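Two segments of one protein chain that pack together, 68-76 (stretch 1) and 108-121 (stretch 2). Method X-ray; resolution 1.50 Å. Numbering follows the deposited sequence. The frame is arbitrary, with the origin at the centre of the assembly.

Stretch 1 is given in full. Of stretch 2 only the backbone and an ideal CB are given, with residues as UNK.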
ATOM      1  N   GLY C  68       2.580  12.350 -41.012  1.00 16.06           N
ATOM      2  CA  GLY C  68       3.110  11.010 -41.120  1.00 15.53           C
ATOM      3  C   GLY C  68       3.020  10.166 -39.866  1.00 14.99           C
ATOM      4  O   GLY C  68       3.458   9.007 -39.886  1.00 16.01           O
ATOM      5  N   TRP C  69       2.444  10.686 -38.783  1.00 14.08           N
ATOM      6  CA  TRP C  69       2.515   9.957 -37.522  1.00 13.61           C
ATOM      7  C   TRP C  69       1.503   8.823 -37.419  1.00 13.23           C
ATOM      8  O   TRP C  69       1.686   7.935 -36.579  1.00 15.53           O
ATOM      9  CB  TRP C  69       2.347  10.925 -36.346  1.00 13.27           C
ATOM     10  CG  TRP C  69       3.463  11.934 -36.305  1.00 14.29           C
ATOM     11  CD1 TRP C  69       3.345  13.293 -36.373  1.00 17.15           C
ATOM     12  CD2 TRP C  69       4.872  11.659 -36.217  1.00 15.22           C
ATOM     13  NE1 TRP C  69       4.590  13.877 -36.328  1.00 18.83           N
ATOM     14  CE2 TRP C  69       5.542  12.899 -36.235  1.00 16.97           C
ATOM     15  CE3 TRP C  69       5.629  10.483 -36.128  1.00 16.01           C
ATOM     16  CZ2 TRP C  69       6.934  13.001 -36.162  1.00 16.31           C
ATOM     17  CZ3 TRP C  69       7.014  10.586 -36.053  1.00 17.73           C
ATOM     18  CH2 TRP C  69       7.650  11.838 -36.078  1.00 18.04           C
ATOM     19  N   LEU C  70       0.459   8.814 -38.251  1.00 12.24           N
ATOM     20  CA  LEU C  70      -0.520   7.733 -38.205  1.00 12.13           C
ATOM     21  C   LEU C  70      -0.081   6.495 -38.980  1.00 11.79           C
ATOM     22  O   LEU C  70      -0.739   5.453 -38.884  1.00 13.80           O
ATOM     23  CB  LEU C  70      -1.870   8.225 -38.738  1.00 13.21           C
ATOM     24  CG  LEU C  70      -2.440   9.454 -38.014  1.00 11.89           C
ATOM     25  CD1 LEU C  70      -3.794   9.833 -38.606  1.00 13.64           C
ATOM     26  CD2 LEU C  70      -2.559   9.231 -36.496  1.00 13.19           C
ATOM     27  N   LYS C  71       1.018   6.575 -39.726  1.00 12.17           N
ATOM     28  CA  LYS C  71       1.493   5.416 -40.471  1.00 12.67           C
ATOM     29  C   LYS C  71       1.995   4.308 -39.556  1.00 10.93           C
ATOM     30  O   LYS C  71       2.009   3.142 -39.964  1.00 11.70           O
ATOM     31  CB  LYS C  71       2.612   5.831 -41.427  1.00 14.53           C
ATOM     32  CG  LYS C  71       2.189   6.899 -42.439  1.00 19.08           C
ATOM     33  CD  LYS C  71       3.326   7.283 -43.394  1.00 22.35           C
ATOM     34  CE  LYS C  71       3.885   6.090 -44.156  1.00 26.98           C
ATOM     35  NZ  LYS C  71       4.942   6.506 -45.128  1.00 32.18           N
ATOM     36  N   TYR C  72       2.412   4.640 -38.333  1.00 12.74           N
ATOM     37  CA  TYR C  72       3.020   3.636 -37.464  1.00 12.43           C
ATOM     38  C   TYR C  72       2.004   2.664 -36.886  1.00 11.14           C
ATOM     39  O   TYR C  72       2.382   1.552 -36.507  1.00 12.95           O
ATOM     40  CB  TYR C  72       3.804   4.322 -36.338  1.00 13.54           C
ATOM     41  CG  TYR C  72       5.024   5.008 -36.887  1.00 13.85           C
ATOM     42  CD1 TYR C  72       6.201   4.294 -37.087  1.00 14.49           C
ATOM     43  CD2 TYR C  72       4.992   6.351 -37.255  1.00 13.01           C
ATOM     44  CE1 TYR C  72       7.324   4.901 -37.611  1.00 16.33           C
ATOM     45  CE2 TYR C  72       6.115   6.965 -37.799  1.00 15.05           C
ATOM     46  CZ  TYR C  72       7.273   6.230 -37.966  1.00 17.32           C
ATOM     47  OH  TYR C  72       8.391   6.827 -38.496  1.00 19.85           O
ATOM     48  N   GLY C  73       0.728   3.043 -36.827  1.00 13.45           N
ATOM     49  CA  GLY C  73      -0.291   2.176 -36.278  1.00 12.35           C
ATOM     50  C   GLY C  73      -0.973   1.283 -37.283  1.00 12.11           C
ATOM     51  O   GLY C  73      -1.878   0.534 -36.905  1.00 13.85           O
ATOM     52  N   VAL C  74      -0.550   1.338 -38.545  1.00 12.21           N
ATOM     53  CA  VAL C  74      -1.136   0.575 -39.647  1.00 11.09           C
ATOM     54  C   VAL C  74      -0.097  -0.417 -40.144  1.00 12.44           C
ATOM     55  O   VAL C  74       1.067  -0.053 -40.341  1.00 13.16           O
ATOM     56  CB  VAL C  74      -1.588   1.510 -40.783  1.00 12.84           C
ATOM     57  CG1 VAL C  74      -1.913   0.727 -42.038  1.00 13.64           C
ATOM     58  CG2 VAL C  74      -2.784   2.347 -40.325  1.00 13.41           C
ATOM     59  N   GLY C  75      -0.505  -1.665 -40.353  1.00 12.56           N
ATOM     60  CA  GLY C  75       0.396  -2.685 -40.869  1.00 13.24           C
ATOM     61  C   GLY C  75       0.262  -2.861 -42.371  1.00 12.82           C
ATOM     62  O   GLY C  75      -0.826  -3.124 -42.885  1.00 15.08           O
ATOM     63  N   GLY C  76       1.394  -2.747 -43.060  1.00 12.28           N
ATOM     64  CA  GLY C  76       1.452  -3.039 -44.485  1.00 13.01           C
ATOM     65  C   GLY C  76       1.872  -1.830 -45.295  1.00 14.12           C
ATOM     66  O   GLY C  76       1.108  -0.868 -45.427  1.00 14.05           O
ATOM     67  N   UNK C 108      -6.480  10.762 -30.256  1.00 11.48           N
ATOM     68  CA  UNK C 108      -6.654  10.768 -31.702  1.00 11.02           C
ATOM     69  C   UNK C 108      -5.730   9.758 -32.370  1.00 10.07           C
ATOM     70  O   UNK C 108      -6.158   8.978 -33.228  1.00 12.03           O
ATOM     71  CB  UNK C 108      -6.398  12.168 -32.263  1.00 11.02           C
ATOM     72  N   UNK C 109      -4.448   9.759 -31.997  1.00 10.97           N
ATOM     73  CA  UNK C 109      -3.533   8.803 -32.615  1.00 11.70           C
ATOM     74  C   UNK C 109      -3.880   7.378 -32.206  1.00 10.93           C
ATOM     75  O   UNK C 109      -3.887   6.465 -33.043  1.00 11.36           O
ATOM     76  CB  UNK C 109      -2.086   9.123 -32.234  1.00 11.70           C
ATOM     77  N   UNK C 110      -4.182   7.177 -30.924  1.00 11.06           N
ATOM     78  CA  UNK C 110      -4.483   5.843 -30.414  1.00 10.89           C
ATOM     79  C   UNK C 110      -5.612   5.191 -31.196  1.00 10.11           C
ATOM     80  O   UNK C 110      -5.536   4.005 -31.547  1.00 11.44           O
ATOM     81  CB  UNK C 110      -4.847   5.911 -28.930  1.00 10.89           C
ATOM     82  N   UNK C 111      -6.684   5.940 -31.455  1.00 10.85           N
ATOM     83  CA  UNK C 111      -7.846   5.326 -32.083  1.00 11.77           C
ATOM     84  C   UNK C 111      -7.632   5.034 -33.558  1.00 11.20           C
ATOM     85  O   UNK C 111      -8.285   4.133 -34.091  1.00 11.72           O
ATOM     86  CB  UNK C 111      -9.068   6.231 -31.913  1.00 11.77           C
ATOM     87  N   UNK C 112      -6.730   5.754 -34.227  1.00 10.93           N
ATOM     88  CA  UNK C 112      -6.377   5.361 -35.584  1.00 11.22           C
ATOM     89  C   UNK C 112      -5.678   4.010 -35.598  1.00 12.20           C
ATOM     90  O   UNK C 112      -5.782   3.276 -36.581  1.00 15.60           O
ATOM     91  CB  UNK C 112      -5.486   6.422 -36.232  1.00 11.22           C
ATOM     92  N   UNK C 113      -4.966   3.669 -34.525  1.00 11.02           N
ATOM     93  CA  UNK C 113      -4.393   2.348 -34.370  1.00 11.95           C
ATOM     94  C   UNK C 113      -5.423   1.308 -33.961  1.00 11.55           C
ATOM     95  O   UNK C 113      -5.683   0.360 -34.702  1.00 11.72           O
ATOM     96  CB  UNK C 113      -3.263   2.391 -33.339  1.00 11.95           C
ATOM     97  N   UNK C 114      -6.025   1.479 -32.777  1.00 11.36           N
ATOM     98  CA  UNK C 114      -6.953   0.468 -32.268  1.00 11.25           C
ATOM     99  C   UNK C 114      -8.123   0.246 -33.226  1.00 11.15           C
ATOM    100  O   UNK C 114      -8.528  -0.902 -33.468  1.00 12.13           O
ATOM    101  CB  UNK C 114      -7.478   0.879 -30.891  1.00 11.25           C
ATOM    102  N   UNK C 115      -8.669   1.326 -33.790  1.00 11.96           N
ATOM    103  CA  UNK C 115      -9.813   1.219 -34.678  1.00 12.45           C
ATOM    104  C   UNK C 115      -9.520   0.548 -36.001  1.00 11.73           C
ATOM    105  O   UNK C 115     -10.444   0.022 -36.630  1.00 13.70           O
ATOM    106  CB  UNK C 115     -10.381   2.615 -34.944  1.00 12.45           C
ATOM    107  N   UNK C 116      -8.266   0.569 -36.457  1.00 11.72           N
ATOM    108  CA  UNK C 116      -7.922  -0.101 -37.702  1.00 12.04           C
ATOM    109  C   UNK C 116      -7.165  -1.405 -37.500  1.00 12.46           C
ATOM    110  O   UNK C 116      -6.944  -2.123 -38.479  1.00 13.10           O
ATOM    111  CB  UNK C 116      -7.089   0.838 -38.576  1.00 12.04           C
ATOM    112  N   UNK C 117      -6.759  -1.726 -36.270  1.00 11.97           N
ATOM    113  CA  UNK C 117      -5.873  -2.862 -36.068  1.00 12.53           C
ATOM    114  C   UNK C 117      -6.464  -4.179 -36.537  1.00 11.89           C
ATOM    115  O   UNK C 117      -5.748  -5.040 -37.054  1.00 12.40           O
ATOM    116  CB  UNK C 117      -5.505  -2.971 -34.587  1.00 12.53           C
ATOM    117  N   UNK C 118      -7.775  -4.366 -36.347  1.00 11.81           N
ATOM    118  CA  UNK C 118      -8.382  -5.616 -36.789  1.00 12.47           C
ATOM    119  C   UNK C 118      -8.330  -5.744 -38.307  1.00 11.73           C
ATOM    120  O   UNK C 118      -8.313  -6.866 -38.828  1.00 14.39           O
ATOM    121  CB  UNK C 118      -9.830  -5.707 -36.302  1.00 12.47           C
ATOM    122  N   UNK C 119      -8.281  -4.616 -39.021  1.00 12.88           N
ATOM    123  CA  UNK C 119      -8.156  -4.652 -40.477  1.00 12.39           C
ATOM    124  C   UNK C 119      -6.720  -4.968 -40.875  1.00 12.86           C
ATOM    125  O   UNK C 119      -6.475  -5.765 -41.788  1.00 14.30           O
ATOM    126  CB  UNK C 119      -8.598  -3.322 -41.091  1.00 12.39           C
ATOM    127  N   UNK C 120      -5.739  -4.354 -40.201  1.00 13.13           N
ATOM    128  CA  UNK C 120      -4.345  -4.731 -40.433  1.00 13.03           C
ATOM    129  C   UNK C 120      -4.136  -6.222 -40.201  1.00 12.39           C
ATOM    130  O   UNK C 120      -3.418  -6.882 -40.963  1.00 14.73           O
ATOM    131  CB  UNK C 120      -3.415  -3.923 -39.526  1.00 13.03           C
ATOM    132  N   UNK C 121      -4.760  -6.768 -39.155  1.00 13.70           N
ATOM    133  CA  UNK C 121      -4.549  -8.163 -38.794  1.00 16.13           C
ATOM    134  C   UNK C 121      -5.342  -9.114 -39.677  1.00 17.53           C
ATOM    135  O   UNK C 121      -4.827 -10.170 -40.060  1.00 20.96           O
ATOM    136  CB  UNK C 121      -4.924  -8.386 -37.328  1.00 16.13           C
TER

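Stretch 2 is helical throughout, and it meets stretch 1 along one side, with the backbones nearest each other at 113. At position 108 the ideal CB finds nothing of stretch 1 within 5.5 Å, so stretch 1 sets no preference; the residue is Ala108.

Position 109 directs its CB sideways, 4.3 Å from Leu70 CD2, with Trp69 O and CB also within reach of a longer chain. A branched aliphatic or a methionine would suit this apolar corner. It is Leu109, with chi1 t, and its end turns nearer to stretch 1: CG lies 4.0 Å from Leu70 CD2, and CD1 lies 4.1 Å from Trp69 CB and 3.6 Å from Trp69 O.

Positions 110 and 111 lie beyond the contact, the CB of 110 pointing away, and stretch 1 leaves them open; they are Ala110 and Met111.

At 112 the CB points toward stretch 1, 4.1 Å from Leu70 CD2. Aliphatic side chains would fit, as would a longer polar one whose methylenes cover the leucine. Gln112 is of the second kind: its CG packs 3.9 Å from Leu70 CD1, while its amide group is hydrogen-bonded elsewhere in the structure.

Position 113 comes closest in backbone terms, its CA 4.5 Å from Gly73 CA. An ideal CB here would point sideways, 4.2 Å from Gly73 CA, so a small residue suits, alanine or glycine. Gly113 brings its CA within 4.0 Å of Gly73 O. The tight side is that of stretch 1: an ideal CB on Gly73 would lie 3.3 Å from Gly113 CA, whereas one at 113 has room on this side.

Position 114 points away and is Leu114. At 115, out of reach of stretch 1, an ideal CB would lie 2.7 Å from Met111 O, a clash within the helix that favours the glycine found, Gly115.

The CB of 116 points toward stretch 1, 4.9 Å from Val74 CG2 and 5.5 Å from Gly73 O. A small apolar or hydroxyl side chain would suit. Ser116, chi1 p, donates from OG to Gln112 O (2.7 Å); a water bonded to Gly73 O (2.7 Å) also donates to Ser116 OG (2.8 Å).

Positions 117, 118 and 119 receive no specification from stretch 1 and are Gly117, Ala118 and Ile119.

At 120 the CB points toward stretch 1, 3.8 Å from Gly75 N, a donor awaiting an acceptor on a short side chain: serine, threonine or perhaps asparagine. Ser120 OG accepts from Gly75 N at 3.0 Å and 173°, nearly linear, and also bonds the same water (2.7 Å), which links both serines to Gly73 O.

Position 121 points away and is Leu121.

Stretch 2, residues 108-121: ALAMQGLGSGAISL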
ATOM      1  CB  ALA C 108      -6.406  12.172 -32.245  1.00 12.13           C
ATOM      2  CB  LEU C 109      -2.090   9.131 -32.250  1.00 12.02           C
ATOM      3  CG  LEU C 109      -1.062   8.228 -32.955  1.00 11.32           C
ATOM      4  CD1 LEU C 109       0.125   9.017 -33.540  1.00 13.17           C
ATOM      5  CD2 LEU C 109      -0.543   7.158 -32.011  1.00 12.79           C
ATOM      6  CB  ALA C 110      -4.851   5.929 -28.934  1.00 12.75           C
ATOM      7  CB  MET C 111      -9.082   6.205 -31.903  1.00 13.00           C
ATOM      8  CG  MET C 111      -9.573   6.233 -30.464  1.00 13.74           C
ATOM      9  SD  MET C 111      -9.745   4.591 -29.730  1.00 15.28           S
ATOM     10  CE  MET C 111     -10.758   3.752 -30.963  1.00 17.26           C
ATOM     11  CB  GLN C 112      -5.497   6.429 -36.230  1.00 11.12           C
ATOM     12  CG  GLN C 112      -6.200   7.766 -36.422  1.00 11.29           C
ATOM     13  CD  GLN C 112      -7.448   7.641 -37.271  1.00 11.89           C
ATOM     14  OE1 GLN C 112      -8.562   7.603 -36.748  1.00 12.10           O
ATOM     15  NE2 GLN C 112      -7.270   7.576 -38.597  1.00 12.73           N
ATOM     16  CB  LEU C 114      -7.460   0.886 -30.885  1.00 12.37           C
ATOM     17  CG  LEU C 114      -8.498  -0.053 -30.260  1.00 13.54           C
ATOM     18  CD1 LEU C 114      -7.893  -1.415 -29.964  1.00 15.07           C
ATOM     19  CD2 LEU C 114      -9.078   0.579 -28.990  1.00 14.62           C
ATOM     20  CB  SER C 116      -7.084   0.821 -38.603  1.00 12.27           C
ATOM     21  OG  SER C 116      -5.794   1.062 -38.049  1.00 12.70           O
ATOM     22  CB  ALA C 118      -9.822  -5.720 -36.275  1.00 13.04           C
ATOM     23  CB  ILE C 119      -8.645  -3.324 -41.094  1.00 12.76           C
ATOM     24  CG1 ILE C 119     -10.087  -3.023 -40.661  1.00 13.33           C
ATOM     25  CG2 ILE C 119      -8.544  -3.346 -42.623  1.00 13.84           C
ATOM     26  CD1 ILE C 119     -10.600  -1.662 -41.118  1.00 14.87           C
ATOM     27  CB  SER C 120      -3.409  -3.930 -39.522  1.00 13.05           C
ATOM     28  OG  SER C 120      -3.308  -2.576 -39.925  1.00 14.46           O
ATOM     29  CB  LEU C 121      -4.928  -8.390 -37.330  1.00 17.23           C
ATOM     30  CG  LEU C 121      -3.982  -7.837 -36.266  1.00 19.61           C
ATOM     31  CD1 LEU C 121      -4.577  -8.050 -34.872  1.00 20.60           C
ATOM     32  CD2 LEU C 121      -2.615  -8.483 -36.381  1.00 22.79           C
TER
HETATM   33  O   HOH W   1      -3.875  -0.974 -37.879  1.00 12.62           O
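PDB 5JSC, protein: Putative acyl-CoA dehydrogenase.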